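Local atomic coordinates of exoribonuclease II, mitochondrial (Candida glabrata, PDB entry 6F3H), a protein that degrades RNA from its 3' end, probably by magnesium-dependent hydrolysis, as the nuclease component of the mitochondrial RNA degradosome. Residues V631-N636 / Y693-S698. The protein carries 1 engineered substitution. Numbering follows the deposited sequence.
Sequences VYRCYN and YLTVTS. With nucleotides of chain C.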
ATOM      1  N   VAL A 631      13.764  -7.466   7.061  1.00 53.96           N
ATOM      2  CA  VAL A 631      12.967  -6.712   6.106  1.00 41.88           C
ATOM      3  C   VAL A 631      13.136  -5.235   6.408  1.00 45.13           C
ATOM      4  O   VAL A 631      12.592  -4.731   7.390  1.00 55.59           O
ATOM      5  CB  VAL A 631      11.493  -7.093   6.196  1.00 37.82           C
ATOM      6  CG1 VAL A 631      10.735  -6.394   5.100  1.00 41.75           C
ATOM      7  CG2 VAL A 631      11.348  -8.593   6.153  1.00 37.75           C
ATOM      8  N   TYR A 632      13.811  -4.527   5.529  1.00 40.25           N
ATOM      9  CA  TYR A 632      14.055  -3.114   5.741  1.00 41.70           C
ATOM     10  C   TYR A 632      13.001  -2.313   5.010  1.00 42.15           C
ATOM     11  O   TYR A 632      12.257  -2.841   4.192  1.00 43.73           O
ATOM     12  CB  TYR A 632      15.456  -2.718   5.262  1.00 43.76           C
ATOM     13  CG  TYR A 632      16.552  -3.556   5.878  1.00 47.37           C
ATOM     14  CD1 TYR A 632      16.713  -4.892   5.532  1.00 51.37           C
ATOM     15  CD2 TYR A 632      17.413  -3.017   6.832  1.00 49.27           C
ATOM     16  CE1 TYR A 632      17.703  -5.671   6.108  1.00 60.10           C
ATOM     17  CE2 TYR A 632      18.412  -3.792   7.425  1.00 51.11           C
ATOM     18  CZ  TYR A 632      18.557  -5.124   7.055  1.00 62.12           C
ATOM     19  OH  TYR A 632      19.544  -5.937   7.608  1.00 67.63           O
ATOM     20  N   ARG A 633      12.941  -1.024   5.315  1.00 38.34           N
ATOM     21  CA  ARG A 633      12.080  -0.099   4.608  1.00 38.45           C
ATOM     22  C   ARG A 633      12.987   1.002   4.093  1.00 44.52           C
ATOM     23  O   ARG A 633      13.682   1.649   4.881  1.00 44.31           O
ATOM     24  CB  ARG A 633      10.998   0.472   5.521  1.00 38.63           C
ATOM     25  CG  ARG A 633      10.403   1.754   4.956  1.00 58.68           C
ATOM     26  CD  ARG A 633       9.243   2.284   5.762  1.00 62.94           C
ATOM     27  NE  ARG A 633       8.472   1.212   6.359  1.00 68.56           N
ATOM     28  CZ  ARG A 633       7.552   1.409   7.292  1.00 67.87           C
ATOM     29  NH1 ARG A 633       7.316   2.648   7.725  1.00 57.31           N
ATOM     30  NH2 ARG A 633       6.891   0.366   7.801  1.00 70.57           N
ATOM     31  N   CYS A 634      12.966   1.230   2.782  1.00 44.92           N
ATOM     32  CA  CYS A 634      13.963   2.045   2.107  1.00 42.26           C
ATOM     33  C   CYS A 634      13.273   3.137   1.328  1.00 40.09           C
ATOM     34  O   CYS A 634      12.064   3.102   1.113  1.00 40.19           O
ATOM     35  CB  CYS A 634      14.848   1.219   1.170  1.00 40.46           C
ATOM     36  SG  CYS A 634      15.220  -0.408   1.817  1.00 49.40           S
ATOM     37  N   TYR A 635      14.061   4.120   0.916  1.00 39.08           N
ATOM     38  CA  TYR A 635      13.542   5.206   0.101  1.00 44.42           C
ATOM     39  C   TYR A 635      14.715   5.727  -0.709  1.00 51.77           C
ATOM     40  O   TYR A 635      15.713   6.159  -0.124  1.00 59.26           O
ATOM     41  CB  TYR A 635      12.915   6.311   0.956  1.00 39.56           C
ATOM     42  CG  TYR A 635      12.397   7.485   0.154  1.00 39.83           C
ATOM     43  CD1 TYR A 635      13.274   8.381  -0.426  1.00 45.87           C
ATOM     44  CD2 TYR A 635      11.042   7.700  -0.031  1.00 39.85           C
ATOM     45  CE1 TYR A 635      12.833   9.444  -1.182  1.00 40.36           C
ATOM     46  CE2 TYR A 635      10.590   8.776  -0.803  1.00 43.28           C
ATOM     47  CZ  TYR A 635      11.505   9.643  -1.372  1.00 40.37           C
ATOM     48  OH  TYR A 635      11.136  10.726  -2.139  1.00 40.67           O
ATOM     49  N   ASN A 636      14.573   5.718  -2.040  1.00 46.97           N
ATOM     50  CA  ASN A 636      15.657   6.097  -2.936  1.00 51.00           C
ATOM     51  C   ASN A 636      15.576   7.536  -3.363  1.00 54.23           C
ATOM     52  O   ASN A 636      16.606   8.192  -3.508  1.00 64.57           O
ATOM     53  CB  ASN A 636      15.649   5.274  -4.219  1.00 64.02           C
ATOM     54  CG  ASN A 636      16.077   3.861  -4.015  1.00 68.39           C
ATOM     55  OD1 ASN A 636      16.550   3.493  -2.947  1.00 69.85           O
ATOM     56  ND2 ASN A 636      15.908   3.044  -5.053  1.00 71.12           N
ATOM     57  N   TYR A 693      16.798   1.419   7.844  1.00 62.00           N
ATOM     58  CA  TYR A 693      15.608   1.536   8.691  1.00 50.57           C
ATOM     59  C   TYR A 693      14.883   0.204   8.677  1.00 49.25           C
ATOM     60  O   TYR A 693      14.508  -0.270   7.605  1.00 55.86           O
ATOM     61  CB  TYR A 693      14.699   2.643   8.174  1.00 42.41           C
ATOM     62  CG  TYR A 693      13.548   3.022   9.066  1.00 45.56           C
ATOM     63  CD1 TYR A 693      13.742   3.881  10.139  1.00 48.81           C
ATOM     64  CD2 TYR A 693      12.251   2.601   8.792  1.00 47.54           C
ATOM     65  CE1 TYR A 693      12.695   4.261  10.950  1.00 51.15           C
ATOM     66  CE2 TYR A 693      11.191   2.985   9.594  1.00 51.83           C
ATOM     67  CZ  TYR A 693      11.421   3.819  10.675  1.00 53.58           C
ATOM     68  OH  TYR A 693      10.382   4.214  11.491  1.00 53.56           O
ATOM     69  N   LEU A 694      14.682  -0.400   9.842  1.00 42.47           N
ATOM     70  CA  LEU A 694      14.093  -1.730   9.928  1.00 38.62           C
ATOM     71  C   LEU A 694      12.998  -1.698  10.977  1.00 49.53           C
ATOM     72  O   LEU A 694      13.280  -1.467  12.153  1.00 54.80           O
ATOM     73  CB  LEU A 694      15.161  -2.767  10.280  1.00 38.49           C
ATOM     74  CG  LEU A 694      14.738  -4.234  10.368  1.00 48.90           C
ATOM     75  CD1 LEU A 694      15.683  -5.080   9.558  1.00 44.86           C
ATOM     76  CD2 LEU A 694      14.719  -4.744  11.798  1.00 46.11           C
ATOM     77  N   THR A 695      11.757  -1.937  10.562  1.00 50.47           N
ATOM     78  CA  THR A 695      10.608  -1.652  11.412  1.00 51.29           C
ATOM     79  C   THR A 695      10.311  -2.852  12.296  1.00 55.55           C
ATOM     80  O   THR A 695      10.105  -3.959  11.798  1.00 58.99           O
ATOM     81  CB  THR A 695       9.371  -1.285  10.587  1.00 52.18           C
ATOM     82  OG1 THR A 695       8.975  -2.404   9.791  1.00 59.28           O
ATOM     83  CG2 THR A 695       9.653  -0.106   9.691  1.00 50.86           C
ATOM     84  N   VAL A 696      10.269  -2.615  13.608  1.00 54.40           N
ATOM     85  CA  VAL A 696      10.062  -3.654  14.611  1.00 50.64           C
ATOM     86  C   VAL A 696       8.987  -3.237  15.607  1.00 53.84           C
ATOM     87  O   VAL A 696       8.538  -4.036  16.436  1.00 56.50           O
ATOM     88  CB  VAL A 696      11.373  -3.937  15.338  1.00 49.24           C
ATOM     89  CG1 VAL A 696      12.272  -4.784  14.485  1.00 49.35           C
ATOM     90  CG2 VAL A 696      12.027  -2.626  15.628  1.00 50.77           C
ATOM     91  N   THR A 697       8.590  -1.974  15.552  1.00 50.50           N
ATOM     92  CA  THR A 697       7.704  -1.411  16.548  1.00 40.10           C
ATOM     93  C   THR A 697       6.264  -1.869  16.430  1.00 42.38           C
ATOM     94  O   THR A 697       5.489  -1.620  17.356  1.00 42.15           O
ATOM     95  CB  THR A 697       7.748   0.096  16.423  1.00 40.28           C
ATOM     96  OG1 THR A 697       7.385   0.465  15.089  1.00 45.87           O
ATOM     97  CG2 THR A 697       9.141   0.576  16.693  1.00 42.14           C
ATOM     98  N   SER A 698       5.865  -2.497  15.326  1.00 39.90           N
ATOM     99  CA  SER A 698       4.463  -2.866  15.116  1.00 39.96           C
ATOM    100  C   SER A 698       4.324  -4.285  14.599  1.00 50.52           C
ATOM    101  O   SER A 698       3.791  -4.519  13.521  1.00 54.66           O
ATOM    102  CB  SER A 698       3.816  -1.893  14.142  1.00 40.83           C
ATOM    103  OG  SER A 698       4.334  -0.621  14.367  1.00 51.79           O
TER
ATOM    104  P     U C   4       7.154   5.200  10.203  1.00 52.31           P
ATOM    105  OP1   U C   4       8.007   4.080  10.647  1.00 48.15           O
ATOM    106  OP2   U C   4       6.087   4.969   9.214  1.00 60.01           O
ATOM    107  O5'   U C   4       6.454   5.731  11.500  1.00 51.72           O
ATOM    108  C5'   U C   4       7.237   6.300  12.517  1.00 42.92           C
ATOM    109  C4'   U C   4       6.339   6.775  13.593  1.00 45.36           C
ATOM    110  O4'   U C   4       5.639   7.957  13.136  1.00 52.12           O
ATOM    111  C3'   U C   4       5.225   5.817  13.931  1.00 43.47           C
ATOM    112  O3'   U C   4       5.636   4.724  14.723  1.00 40.88           O
ATOM    113  C2'   U C   4       4.203   6.735  14.574  1.00 48.79           C
ATOM    114  O2'   U C   4       4.588   7.071  15.897  1.00 53.62           O
ATOM    115  C1'   U C   4       4.343   7.983  13.697  1.00 51.26           C
ATOM    116  N1    U C   4       3.341   7.990  12.607  1.00 54.20           N
ATOM    117  C2    U C   4       2.134   8.584  12.907  1.00 55.65           C
ATOM    118  O2    U C   4       1.899   9.098  13.984  1.00 58.96           O
ATOM    119  N3    U C   4       1.213   8.574  11.900  1.00 53.78           N
ATOM    120  C4    U C   4       1.383   8.025  10.651  1.00 57.32           C
ATOM    121  O4    U C   4       0.443   8.104   9.853  1.00 63.53           O
ATOM    122  C5    U C   4       2.661   7.414  10.410  1.00 51.29           C
ATOM    123  C6    U C   4       3.576   7.415  11.373  1.00 52.07           C
ATOM    124  P     A C   5       4.920   3.303  14.542  1.00 49.45           P
ATOM    125  OP1   A C   5       5.630   2.283  15.346  1.00 42.98           O
ATOM    126  OP2   A C   5       4.666   3.036  13.097  1.00 51.94           O
ATOM    127  O5'   A C   5       3.515   3.525  15.229  1.00 49.46           O
ATOM    128  C5'   A C   5       3.464   3.887  16.593  1.00 48.50           C
ATOM    129  C4'   A C   5       2.120   4.429  16.990  1.00 45.38           C
ATOM    130  O4'   A C   5       1.848   5.655  16.272  1.00 45.71           O
ATOM    131  C3'   A C   5       0.921   3.548  16.692  1.00 42.09           C
ATOM    132  O3'   A C   5       0.728   2.559  17.677  1.00 43.52           O
ATOM    133  C2'   A C   5      -0.207   4.559  16.643  1.00 44.79           C
ATOM    134  O2'   A C   5      -0.569   4.956  17.958  1.00 45.04           O
ATOM    135  C1'   A C   5       0.484   5.726  15.951  1.00 45.44           C
ATOM    136  N9    A C   5       0.379   5.567  14.510  1.00 54.27           N
ATOM    137  C8    A C   5       1.255   4.985  13.627  1.00 58.47           C
ATOM    138  N7    A C   5       0.823   4.966  12.391  1.00 55.41           N
ATOM    139  C5    A C   5      -0.421   5.559  12.507  1.00 59.17           C
ATOM    140  C6    A C   5      -1.401   5.856  11.561  1.00 67.51           C
ATOM    141  N6    A C   5      -1.272   5.571  10.258  1.00 73.12           N
ATOM    142  N1    A C   5      -2.525   6.458  12.024  1.00 67.13           N
ATOM    143  C2    A C   5      -2.644   6.740  13.334  1.00 66.33           C
ATOM    144  N3    A C   5      -1.790   6.517  14.331  1.00 62.88           N
ATOM    145  C4    A C   5      -0.707   5.922  13.814  1.00 60.44           C
TER
HETATM  146  O   HOH W   1      16.195   0.329   5.209  1.00 52.56           O
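One direct backbone hydrogen bond joins strand 632-634 to the loop that leads into helix 703-716: Arg633 N gives its proton to Tyr693 O over 2.9 Å, almost straight (171°) and nearly along the C=O axis. A water continues the link, donating to Arg633 O and accepting from Tyr693 N. On its other side the strand pairs with strand 677-679.

Apolar packing lies on the face away from the RNA. With CG anti to its backbone N (chi1 -178°), Leu694 brings CD1 over the centre of the Tyr632 ring, a CH-pi contact with CD1 3.7 Å from the ring centroid. A branched aliphatic tip suits a flat aromatic face, and both side chains also pack on helix 603-625.

The long side chains of Arg633 and Tyr693 run the other way, toward the nucleic acid. Arg633 bends at chi3 (-33°), and Thr695 CG2 sits against one face of its guanidinium, 3.4 Å from Arg633 NH2, leaving the in-plane edge to the phosphate. Threonine suits this place because its methyl covers that face while its hydroxyl OG1 is hydrogen-bonded to Asp705 of helix 703-716.

Phosphate recognition completes the contact. Tyrosine's rigid ring carries Tyr693 OH to U4 of chain C, where it donates to OP1 at 2.5 Å, while Arg633 NH1 makes a weak, bent bond to OP2 of the same nucleotide, 3.0 Å away. Farther along, Thr697 OG1 donates to A5 OP1 of chain C at 2.5 Å. A hydroxyl can donate and accept together, and Asn616 ND2 bonds to Tyr693 OH and, weakly, to Thr697 OG1. These bonds address successive phosphates and no base, consistent with a sequence-independent grip on RNA within the RNB domain; the positive guanidinium of Arg633 probably helps offset the backbone's negative charge.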